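Local atomic coordinates of Crov588 (Cafeteriavirus, PDB entry 6NYR), a protein that is of unknown function but folds into a circular leucine-rich-repeat solenoid built largely from FNIP repeats. Residues I420-V430 with E444-T452. Residues are numbered along the deposited sequence; the frame is centred on the assembly and turned at random.
Sequences IIENVLPNGLV and ENVLPDSLT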
ATOM      1  N   ILE A 420      11.493  -9.810  32.341  1.00 55.71           N
ATOM      2  CA  ILE A 420      10.130 -10.332  32.267  1.00 54.39           C
ATOM      3  C   ILE A 420      10.134 -11.673  32.983  1.00 55.41           C
ATOM      4  O   ILE A 420      10.774 -12.629  32.526  1.00 54.68           O
ATOM      5  CB  ILE A 420       9.629 -10.471  30.825  1.00 52.20           C
ATOM      6  CG1 ILE A 420       9.729  -9.117  30.123  1.00 51.46           C
ATOM      7  CG2 ILE A 420       8.207 -10.998  30.795  1.00 55.44           C
ATOM      8  CD1 ILE A 420       9.066  -9.072  28.772  1.00 52.64           C
ATOM      9  N   ILE A 421       9.417 -11.755  34.102  1.00 58.56           N
ATOM     10  CA  ILE A 421       9.415 -12.982  34.887  1.00 64.20           C
ATOM     11  C   ILE A 421       8.054 -13.657  34.772  1.00 67.13           C
ATOM     12  O   ILE A 421       7.188 -13.204  34.017  1.00 66.58           O
ATOM     13  CB  ILE A 421       9.757 -12.686  36.358  1.00 65.67           C
ATOM     14  CG1 ILE A 421       8.721 -11.747  36.978  1.00 63.57           C
ATOM     15  CG2 ILE A 421      11.140 -12.043  36.457  1.00 64.37           C
ATOM     16  CD1 ILE A 421       8.862 -11.581  38.486  1.00 64.00           C
ATOM     17  N   GLU A 422       7.860 -14.748  35.509  1.00 70.50           N
ATOM     18  CA  GLU A 422       6.664 -15.553  35.331  1.00 71.02           C
ATOM     19  C   GLU A 422       5.439 -14.809  35.860  1.00 66.18           C
ATOM     20  O   GLU A 422       5.519 -13.946  36.738  1.00 64.73           O
ATOM     21  CB  GLU A 422       6.817 -16.916  36.002  1.00 78.54           C
ATOM     22  CG  GLU A 422       7.040 -16.892  37.493  1.00 87.46           C
ATOM     23  CD  GLU A 422       6.825 -18.261  38.115  1.00 96.17           C
ATOM     24  OE1 GLU A 422       6.983 -19.275  37.399  1.00 98.49           O
ATOM     25  OE2 GLU A 422       6.481 -18.322  39.313  1.00100.55           O
ATOM     26  N   ASN A 423       4.287 -15.171  35.306  1.00 64.67           N
ATOM     27  CA  ASN A 423       3.008 -14.528  35.604  1.00 66.50           C
ATOM     28  C   ASN A 423       3.013 -13.020  35.362  1.00 64.25           C
ATOM     29  O   ASN A 423       2.300 -12.269  36.034  1.00 64.68           O
ATOM     30  CB  ASN A 423       2.570 -14.810  37.047  1.00 69.64           C
ATOM     31  CG  ASN A 423       2.133 -16.244  37.256  1.00 75.16           C
ATOM     32  OD1 ASN A 423       2.914 -17.091  37.688  1.00 76.79           O
ATOM     33  ND2 ASN A 423       0.879 -16.524  36.939  1.00 77.07           N
ATOM     34  N   VAL A 424       3.794 -12.564  34.394  1.00 61.43           N
ATOM     35  CA  VAL A 424       3.644 -11.223  33.851  1.00 60.33           C
ATOM     36  C   VAL A 424       2.820 -11.263  32.568  1.00 59.49           C
ATOM     37  O   VAL A 424       1.834 -10.541  32.420  1.00 59.33           O
ATOM     38  CB  VAL A 424       5.014 -10.551  33.613  1.00 60.56           C
ATOM     39  CG1 VAL A 424       4.806  -9.128  33.079  1.00 59.14           C
ATOM     40  CG2 VAL A 424       5.823 -10.522  34.891  1.00 60.84           C
ATOM     41  N   LEU A 425       3.223 -12.119  31.629  1.00 59.13           N
ATOM     42  CA  LEU A 425       2.531 -12.245  30.353  1.00 59.71           C
ATOM     43  C   LEU A 425       1.299 -13.123  30.529  1.00 61.54           C
ATOM     44  O   LEU A 425       1.410 -14.241  31.047  1.00 61.96           O
ATOM     45  CB  LEU A 425       3.464 -12.839  29.309  1.00 55.87           C
ATOM     46  CG  LEU A 425       4.757 -12.053  29.089  1.00 54.72           C
ATOM     47  CD1 LEU A 425       5.733 -12.867  28.247  1.00 56.12           C
ATOM     48  CD2 LEU A 425       4.482 -10.705  28.448  1.00 52.54           C
ATOM     49  N   PRO A 426       0.124 -12.666  30.101  1.00 59.95           N
ATOM     50  CA  PRO A 426      -1.102 -13.424  30.378  1.00 60.73           C
ATOM     51  C   PRO A 426      -1.217 -14.677  29.527  1.00 61.20           C
ATOM     52  O   PRO A 426      -0.840 -14.690  28.354  1.00 58.21           O
ATOM     53  CB  PRO A 426      -2.221 -12.429  30.046  1.00 59.61           C
ATOM     54  CG  PRO A 426      -1.610 -11.541  28.995  1.00 59.24           C
ATOM     55  CD  PRO A 426      -0.147 -11.413  29.365  1.00 57.78           C
ATOM     56  N   ASN A 427      -1.721 -15.745  30.146  1.00 64.25           N
ATOM     57  CA  ASN A 427      -2.177 -16.900  29.385  1.00 64.56           C
ATOM     58  C   ASN A 427      -3.285 -16.453  28.441  1.00 62.98           C
ATOM     59  O   ASN A 427      -4.286 -15.873  28.875  1.00 66.11           O
ATOM     60  CB  ASN A 427      -2.679 -17.999  30.315  1.00 67.99           C
ATOM     61  CG  ASN A 427      -1.555 -18.684  31.059  1.00 71.82           C
ATOM     62  OD1 ASN A 427      -0.581 -19.143  30.455  1.00 72.98           O
ATOM     63  ND2 ASN A 427      -1.683 -18.766  32.378  1.00 72.79           N
ATOM     64  N   GLY A 428      -3.095 -16.702  27.150  1.00 60.56           N
ATOM     65  CA  GLY A 428      -3.957 -16.173  26.111  1.00 58.43           C
ATOM     66  C   GLY A 428      -3.249 -15.282  25.116  1.00 57.12           C
ATOM     67  O   GLY A 428      -3.774 -15.058  24.015  1.00 54.20           O
ATOM     68  N   LEU A 429      -2.066 -14.773  25.458  1.00 55.86           N
ATOM     69  CA  LEU A 429      -1.299 -13.968  24.522  1.00 53.69           C
ATOM     70  C   LEU A 429      -0.947 -14.791  23.290  1.00 52.29           C
ATOM     71  O   LEU A 429      -0.447 -15.915  23.398  1.00 51.45           O
ATOM     72  CB  LEU A 429      -0.028 -13.447  25.186  1.00 54.77           C
ATOM     73  CG  LEU A 429       0.666 -12.304  24.442  1.00 50.49           C
ATOM     74  CD1 LEU A 429      -0.162 -11.027  24.610  1.00 51.91           C
ATOM     75  CD2 LEU A 429       2.085 -12.094  24.921  1.00 49.78           C
ATOM     76  N   VAL A 430      -1.215 -14.228  22.117  1.00 53.89           N
ATOM     77  CA  VAL A 430      -0.977 -14.894  20.849  1.00 51.10           C
ATOM     78  C   VAL A 430       0.225 -14.302  20.121  1.00 52.43           C
ATOM     79  O   VAL A 430       1.031 -15.041  19.549  1.00 48.61           O
ATOM     80  CB  VAL A 430      -2.243 -14.828  19.964  1.00 53.14           C
ATOM     81  CG1 VAL A 430      -1.992 -15.471  18.609  1.00 56.08           C
ATOM     82  CG2 VAL A 430      -3.417 -15.495  20.667  1.00 53.87           C
ATOM     83  N   GLU A 444      12.089 -20.451  31.793  1.00 67.26           N
ATOM     84  CA  GLU A 444      10.891 -21.190  31.425  1.00 68.21           C
ATOM     85  C   GLU A 444       9.686 -20.721  32.239  1.00 65.76           C
ATOM     86  O   GLU A 444       9.809 -20.032  33.256  1.00 63.51           O
ATOM     87  CB  GLU A 444      11.089 -22.696  31.609  1.00 70.31           C
ATOM     88  CG  GLU A 444      11.472 -23.151  33.002  1.00 72.99           C
ATOM     89  CD  GLU A 444      11.718 -24.652  33.063  1.00 75.45           C
ATOM     90  OE1 GLU A 444      10.779 -25.424  32.775  1.00 76.08           O
ATOM     91  OE2 GLU A 444      12.857 -25.056  33.382  1.00 76.49           O
ATOM     92  N   ASN A 445       8.503 -21.105  31.758  1.00 67.62           N
ATOM     93  CA  ASN A 445       7.221 -20.696  32.327  1.00 69.02           C
ATOM     94  C   ASN A 445       7.039 -19.182  32.319  1.00 66.80           C
ATOM     95  O   ASN A 445       6.250 -18.640  33.103  1.00 66.96           O
ATOM     96  CB  ASN A 445       7.045 -21.249  33.743  1.00 74.22           C
ATOM     97  CG  ASN A 445       7.023 -22.770  33.775  1.00 78.22           C
ATOM     98  OD1 ASN A 445       7.914 -23.400  34.347  1.00 80.09           O
ATOM     99  ND2 ASN A 445       6.016 -23.364  33.142  1.00 76.99           N
ATOM    100  N   VAL A 446       7.763 -18.494  31.445  1.00 63.67           N
ATOM    101  CA  VAL A 446       7.588 -17.062  31.222  1.00 60.49           C
ATOM    102  C   VAL A 446       6.694 -16.802  30.020  1.00 55.57           C
ATOM    103  O   VAL A 446       5.731 -16.039  30.102  1.00 55.70           O
ATOM    104  CB  VAL A 446       8.962 -16.376  31.050  1.00 60.94           C
ATOM    105  CG1 VAL A 446       8.787 -14.898  30.713  1.00 59.46           C
ATOM    106  CG2 VAL A 446       9.808 -16.547  32.303  1.00 61.75           C
ATOM    107  N   LEU A 447       7.008 -17.428  28.890  1.00 54.78           N
ATOM    108  CA  LEU A 447       6.205 -17.272  27.688  1.00 53.84           C
ATOM    109  C   LEU A 447       4.957 -18.137  27.793  1.00 58.26           C
ATOM    110  O   LEU A 447       5.074 -19.348  28.004  1.00 62.52           O
ATOM    111  CB  LEU A 447       7.019 -17.665  26.469  1.00 52.68           C
ATOM    112  CG  LEU A 447       8.310 -16.867  26.276  1.00 52.27           C
ATOM    113  CD1 LEU A 447       9.159 -17.465  25.167  1.00 51.63           C
ATOM    114  CD2 LEU A 447       7.985 -15.410  25.975  1.00 51.52           C
ATOM    115  N   PRO A 448       3.757 -17.565  27.661  1.00 58.77           N
ATOM    116  CA  PRO A 448       2.545 -18.390  27.774  1.00 58.64           C
ATOM    117  C   PRO A 448       2.447 -19.398  26.641  1.00 58.07           C
ATOM    118  O   PRO A 448       2.742 -19.094  25.484  1.00 57.34           O
ATOM    119  CB  PRO A 448       1.409 -17.359  27.699  1.00 59.52           C
ATOM    120  CG  PRO A 448       2.008 -16.190  26.957  1.00 58.20           C
ATOM    121  CD  PRO A 448       3.451 -16.147  27.407  1.00 56.77           C
ATOM    122  N   ASP A 449       2.023 -20.616  26.990  1.00 61.65           N
ATOM    123  CA  ASP A 449       1.919 -21.680  26.000  1.00 62.51           C
ATOM    124  C   ASP A 449       0.924 -21.349  24.896  1.00 61.08           C
ATOM    125  O   ASP A 449       0.980 -21.965  23.827  1.00 61.26           O
ATOM    126  CB  ASP A 449       1.535 -22.989  26.692  1.00 66.15           C
ATOM    127  CG  ASP A 449       2.702 -23.618  27.436  1.00 70.82           C
ATOM    128  OD1 ASP A 449       3.811 -23.664  26.864  1.00 70.81           O
ATOM    129  OD2 ASP A 449       2.517 -24.052  28.592  1.00 73.97           O
ATOM    130  N   SER A 450       0.027 -20.384  25.119  1.00 59.10           N
ATOM    131  CA  SER A 450      -0.919 -19.981  24.083  1.00 55.89           C
ATOM    132  C   SER A 450      -0.238 -19.244  22.935  1.00 53.56           C
ATOM    133  O   SER A 450      -0.780 -19.210  21.825  1.00 54.86           O
ATOM    134  CB  SER A 450      -2.012 -19.094  24.687  1.00 56.74           C
ATOM    135  OG  SER A 450      -1.465 -17.897  25.213  1.00 54.94           O
ATOM    136  N   LEU A 451       0.927 -18.655  23.184  1.00 50.26           N
ATOM    137  CA  LEU A 451       1.597 -17.824  22.193  1.00 50.59           C
ATOM    138  C   LEU A 451       1.917 -18.610  20.928  1.00 51.55           C
ATOM    139  O   LEU A 451       2.395 -19.745  20.979  1.00 52.15           O
ATOM    140  CB  LEU A 451       2.890 -17.263  22.787  1.00 52.67           C
ATOM    141  CG  LEU A 451       3.518 -16.027  22.157  1.00 49.62           C
ATOM    142  CD1 LEU A 451       2.736 -14.784  22.526  1.00 50.22           C
ATOM    143  CD2 LEU A 451       4.977 -15.907  22.582  1.00 50.96           C
ATOM    144  N   THR A 452       1.643 -17.990  19.779  1.00 48.98           N
ATOM    145  CA  THR A 452       1.982 -18.563  18.484  1.00 48.99           C
ATOM    146  C   THR A 452       3.045 -17.781  17.724  1.00 49.37           C
ATOM    147  O   THR A 452       3.818 -18.388  16.980  1.00 49.97           O
ATOM    148  CB  THR A 452       0.727 -18.669  17.604  1.00 53.53           C
ATOM    149  OG1 THR A 452       0.156 -17.368  17.432  1.00 59.51           O
ATOM    150  CG2 THR A 452      -0.298 -19.598  18.240  1.00 53.47           C
TER
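Glu-422 and Asn-445 run side by side and point the same way, but their carboxylate and amide planes are turned 73° apart and do not stack. Their closest touch is nearer the backbone, Glu-422 CB lying 3.4 Å from the carbonyl oxygen O of Asn-445. Further along, the Pro-448 ring turns its CB, CG and CD atoms to the other segment: CD meets Leu-425 CB, CG packs 3.8 Å from Leu-429 CB, and CB faces Asn-427 OD1. Pro-426 O approaches the same ring, 3.5 Å from Pro-448 CG. Val-446 crosses Ile-420 at about a right angle, its CG1 branch 3.9 Å from Ile-420 CG2. Leu-429 and Leu-451 lie alongside each other, CD2 against CD1 at 3.7 Å.

The polar link centres on Ser-450. With chi1 at 63°, its OG sits between its own backbone N and carbonyl carbon and reaches the type II turn of Pro-426 to Leu-429. It accepts the N-H of Gly-428 (N to OG 2.8 Å) and donates to Leu-429 O (OG to O 2.9 Å), approaching from above the carbonyl plane, 38° out of it. Two bonds thus fix the hydroxyl's rotation and tie the turn to the next coil. Beyond it, Thr-452 N bonds to Val-430 O at 3.0 Å, in the carbonyl plane on a lone pair.

Segments 420-430 and 444-452 are equivalent loops of successive coils, positions 22 residues apart, consistent with the side-by-side stacking of coils in a leucine-rich-repeat solenoid. The hydroxyl-to-carbonyl half of this link recurs one coil on, between Ser-472 OG and Leu-451 O. Leu-425 and Leu-429 pack on Leu-410 of strand 409-411, and Leu-425, Leu-447 and Leu-451 on Leu-432 of strand 431-433, while Val-430 and Thr-452 lead into the parallel neighbours 431-433 and 453-455.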